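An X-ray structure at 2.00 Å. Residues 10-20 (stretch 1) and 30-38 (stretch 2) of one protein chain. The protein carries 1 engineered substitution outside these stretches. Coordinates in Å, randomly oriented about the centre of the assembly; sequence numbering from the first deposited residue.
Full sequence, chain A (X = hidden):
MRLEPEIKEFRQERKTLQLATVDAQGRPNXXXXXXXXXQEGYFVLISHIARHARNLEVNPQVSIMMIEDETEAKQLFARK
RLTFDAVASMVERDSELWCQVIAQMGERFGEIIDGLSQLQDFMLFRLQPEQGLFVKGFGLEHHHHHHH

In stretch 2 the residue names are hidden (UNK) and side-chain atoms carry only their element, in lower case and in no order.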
# COMPACT_ATOMS: atom_id res chain seq x y z
N PHE A 10 -10.84 -12.29 -7.94
CA PHE A 10 -9.96 -11.20 -7.54
C PHE A 10 -8.67 -11.74 -6.93
O PHE A 10 -7.59 -11.30 -7.29
CB PHE A 10 -10.70 -10.30 -6.53
CG PHE A 10 -9.96 -9.04 -6.14
CD1 PHE A 10 -9.96 -7.92 -6.98
CD2 PHE A 10 -9.33 -8.94 -4.91
CE1 PHE A 10 -9.33 -6.75 -6.60
CE2 PHE A 10 -8.69 -7.76 -4.52
CZ PHE A 10 -8.69 -6.66 -5.37
N ARG A 11 -8.80 -12.70 -6.01
CA ARG A 11 -7.62 -13.25 -5.35
C ARG A 11 -6.72 -13.94 -6.37
O ARG A 11 -5.51 -13.94 -6.23
CB ARG A 11 -7.99 -14.27 -4.28
CG ARG A 11 -8.62 -13.70 -3.02
CD ARG A 11 -9.25 -14.84 -2.19
NE ARG A 11 -8.31 -15.34 -1.21
CZ ARG A 11 -8.36 -16.54 -0.64
NH1 ARG A 11 -9.31 -17.40 -0.96
NH2 ARG A 11 -7.43 -16.88 0.24
N GLN A 12 -7.33 -14.54 -7.39
CA GLN A 12 -6.58 -15.24 -8.43
C GLN A 12 -5.90 -14.29 -9.41
O GLN A 12 -4.81 -14.57 -9.90
CB GLN A 12 -7.50 -16.22 -9.18
CG GLN A 12 -7.73 -17.52 -8.43
CD GLN A 12 -8.76 -18.42 -9.10
OE1 GLN A 12 -9.45 -18.01 -10.04
NE2 GLN A 12 -8.86 -19.66 -8.62
N GLU A 13 -6.55 -13.17 -9.70
CA GLU A 13 -6.01 -12.22 -10.67
C GLU A 13 -4.92 -11.34 -10.07
O GLU A 13 -3.90 -11.09 -10.70
CB GLU A 13 -7.13 -11.35 -11.25
CG GLU A 13 -6.69 -10.38 -12.35
CD GLU A 13 -6.11 -9.07 -11.80
OE1 GLU A 13 -6.67 -8.55 -10.80
OE2 GLU A 13 -5.11 -8.57 -12.38
N ARG A 14 -5.14 -10.87 -8.84
CA ARG A 14 -4.17 -9.96 -8.23
C ARG A 14 -2.89 -10.72 -7.91
O ARG A 14 -2.93 -11.82 -7.37
CB ARG A 14 -4.76 -9.32 -6.98
CG ARG A 14 -6.01 -8.49 -7.24
CD ARG A 14 -5.67 -7.07 -7.65
NE ARG A 14 -5.39 -6.95 -9.08
CZ ARG A 14 -4.69 -5.97 -9.63
NH1 ARG A 14 -4.15 -5.01 -8.87
NH2 ARG A 14 -4.49 -5.96 -10.94
N LYS A 15 -1.75 -10.13 -8.25
CA LYS A 15 -0.47 -10.81 -8.09
C LYS A 15 0.37 -10.21 -6.97
O LYS A 15 1.39 -10.78 -6.58
CB LYS A 15 0.30 -10.76 -9.41
CG LYS A 15 -0.50 -11.32 -10.59
CD LYS A 15 -0.06 -12.72 -10.96
CE LYS A 15 -1.17 -13.51 -11.63
NZ LYS A 15 -1.73 -12.82 -12.82
N THR A 16 -0.06 -9.07 -6.44
CA THR A 16 0.74 -8.35 -5.45
C THR A 16 -0.05 -7.99 -4.19
O THR A 16 -1.26 -7.72 -4.23
CB THR A 16 1.33 -7.04 -6.05
OG1 THR A 16 2.03 -7.34 -7.26
CG2 THR A 16 2.30 -6.42 -5.08
N LEU A 17 0.66 -8.00 -3.06
CA LEU A 17 0.15 -7.49 -1.80
C LEU A 17 0.80 -6.15 -1.50
O LEU A 17 2.01 -5.96 -1.72
CB LEU A 17 0.48 -8.45 -0.66
CG LEU A 17 0.01 -9.90 -0.77
CD1 LEU A 17 0.42 -10.71 0.48
CD2 LEU A 17 -1.50 -9.93 -0.98
N GLN A 18 0.01 -5.22 -0.98
CA GLN A 18 0.58 -4.04 -0.35
C GLN A 18 0.68 -4.31 1.14
O GLN A 18 -0.26 -4.83 1.76
CB GLN A 18 -0.27 -2.79 -0.62
CG GLN A 18 -0.97 -2.77 -1.98
CD GLN A 18 -0.03 -2.92 -3.14
OE1 GLN A 18 -0.23 -3.77 -4.02
NE2 GLN A 18 1.00 -2.09 -3.18
N LEU A 19 1.81 -3.92 1.72
CA LEU A 19 2.13 -4.26 3.10
C LEU A 19 2.44 -3.03 3.96
O LEU A 19 3.16 -2.13 3.52
CB LEU A 19 3.33 -5.20 3.15
CG LEU A 19 3.34 -6.35 2.16
CD1 LEU A 19 4.71 -7.03 2.10
CD2 LEU A 19 2.23 -7.35 2.49
N ALA A 20 1.90 -3.01 5.17
CA ALA A 20 2.33 -2.07 6.18
C ALA A 20 3.06 -2.84 7.28
O ALA A 20 2.47 -3.69 7.95
CB ALA A 20 1.15 -1.29 6.75
N UNK A 30 5.49 1.30 4.35
CA UNK A 30 4.62 0.74 3.32
C UNK A 30 5.46 0.25 2.14
O UNK A 30 6.47 0.87 1.78
c UNK A 30 2.47 1.04 2.03
c UNK A 30 4.19 2.86 2.05
c UNK A 30 3.56 1.75 2.85
N UNK A 31 5.07 -0.88 1.58
CA UNK A 31 5.84 -1.51 0.52
C UNK A 31 4.89 -2.43 -0.21
O UNK A 31 3.70 -2.47 0.13
o UNK A 31 6.43 -3.34 1.99
c UNK A 31 6.97 -2.35 1.12
N UNK A 32 5.39 -3.16 -1.19
CA UNK A 32 4.59 -4.20 -1.85
C UNK A 32 5.44 -5.46 -2.06
O UNK A 32 6.67 -5.42 -1.98
c UNK A 32 4.06 -3.71 -3.19
o UNK A 32 7.97 -4.31 -7.25
c UNK A 32 5.09 -3.85 -4.28
c UNK A 32 5.98 -5.04 -6.19
c UNK A 32 6.16 -2.97 -4.36
c UNK A 32 5.02 -4.89 -5.20
c UNK A 32 7.14 -3.12 -5.35
c UNK A 32 7.03 -4.15 -6.26
N UNK A 33 4.78 -6.57 -2.35
CA UNK A 33 5.47 -7.80 -2.71
C UNK A 33 4.54 -8.70 -3.52
O UNK A 33 3.39 -8.89 -3.15
c UNK A 33 5.93 -8.53 -1.46
N UNK A 34 5.05 -9.25 -4.64
CA UNK A 34 4.30 -10.32 -5.30
C UNK A 34 4.08 -11.44 -4.28
O UNK A 34 4.87 -11.57 -3.34
c UNK A 34 6.22 -8.81 -5.41
c UNK A 34 5.24 -10.77 -6.43
c UNK A 34 6.06 -9.54 -6.73
N UNK A 35 3.01 -12.22 -4.42
CA UNK A 35 2.70 -13.24 -3.42
C UNK A 35 2.12 -14.48 -4.08
O UNK A 35 1.70 -14.44 -5.23
c UNK A 35 -1.99 -13.53 -3.15
c UNK A 35 1.66 -12.71 -2.42
c UNK A 35 -1.39 -11.56 -4.39
c UNK A 35 -0.71 -13.58 -2.63
c UNK A 35 -2.35 -12.52 -4.02
c UNK A 35 0.25 -12.64 -2.99
c UNK A 35 -0.10 -11.63 -3.88
N UNK A 36 2.12 -15.57 -3.33
CA UNK A 36 1.24 -16.70 -3.62
C UNK A 36 0.49 -17.02 -2.34
O UNK A 36 0.93 -16.65 -1.25
c UNK A 36 2.94 -18.43 -2.96
c UNK A 36 2.03 -17.96 -4.07
c UNK A 36 2.82 -17.67 -5.33
N UNK A 37 -0.64 -17.70 -2.46
CA UNK A 37 -1.37 -18.12 -1.27
C UNK A 37 -1.80 -19.57 -1.37
O UNK A 37 -2.03 -20.09 -2.46
n UNK A 37 -6.09 -17.89 -2.01
c UNK A 37 -2.57 -17.21 -0.97
c UNK A 37 -3.73 -17.33 -1.94
o UNK A 37 -4.84 -18.77 -0.34
c UNK A 37 -4.94 -18.06 -1.36
N UNK A 38 -1.85 -20.22 -0.21
CA UNK A 38 -2.27 -21.61 -0.12
C UNK A 38 -2.79 -21.91 1.26
O UNK A 38 -3.08 -20.99 2.04
o UNK A 38 0.14 -22.18 1.49
n UNK A 38 1.27 -22.25 -0.44
c UNK A 38 0.15 -22.32 0.27
c UNK A 38 -1.13 -22.56 -0.52
O HOH W 1 6.26 -2.31 4.43

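Position 30 has three side-chain carbons, one carrying the other two. Its CA lies 3.2 Å from Leu-19 O, a CA-H...O contact. This branching at CB, with no further atoms, is Val-30.

Position 31 has one carbon, then one oxygen. Its backbone pairs twice with Leu-19: Leu-19 N donates to the O of position 31 at 2.9 Å, and the N of position 31 donates to Leu-19 O at 3.0 Å. It is Ser-31. The side chains lie on the same face of the sheet, with Leu-19 CB 3.8 Å from Ser-31 OG. Water 1 joins Ser-31 OG (2.7 Å) to Leu-19 O (3.2 Å).

Position 32 has one carbon, then a six-carbon ring bearing an oxygen. The ring edge meets Thr-16 CG2, and Gln-18 NE2 is 3.5 Å from the CB of position 32. This is Tyr-32. Thr-16 CG2 is 3.1 Å from Tyr-32 CD2. The hydroxyl is bonded elsewhere in the structure.

Position 33 has a single side-chain carbon. Its backbone pairs with Leu-17 in both directions: Leu-17 N to the O of position 33 and the N of position 33 to Leu-17 O, each 2.9 Å. Its CB lies 4.1 Å from Leu-19 CD1. It is Ala-33.

Position 34 has three carbons that close a ring onto the backbone N. Its CA lies 3.2 Å from Lys-15 O, a CA-H...O contact. This is Pro-34. Its ring nitrogen has no proton to donate.

Position 35 has one carbon, then a six-carbon ring without an oxygen. Its N donates to Lys-15 O at 3.1 Å. Leu-17 CD2 sits over one ring face, 3.7 Å from the ring centroid, while Thr-16 N lies at the edge. It is Phe-35. Thr-16 N is 3.5 Å from Phe-35 CE1.

Position 36 has three carbons, branched at the first. It points away and touches nothing on stretch 1. It is Val-36.

Position 37 has three carbons, the third carrying one oxygen and one nitrogen. The nitrogen lies over a face of the Arg-11 guanidinium. It is Gln-37. Its NE2 is 2.8 Å from Arg-11 NH2. Both are donors as modelled, so this is no hydrogen bond.

Position 38 has two carbons, the second carrying an oxygen and a nitrogen. It points away from stretch 1. It is Asn-38.

The contact is an antiparallel strand pairing. Reciprocal bonds at Leu-17 with Ala-33 and Leu-19 with Ser-31 fix the register, and the Phe-35 bond extends the ladder to Lys-15. Leu-17 against the Phe-35 ring adds apolar packing. Phe-35 has the largest area covered by stretch 1. Thr-16 OG1 is buried without a partner.

Stretch 2, residues 30-38: VSYAPFVQN
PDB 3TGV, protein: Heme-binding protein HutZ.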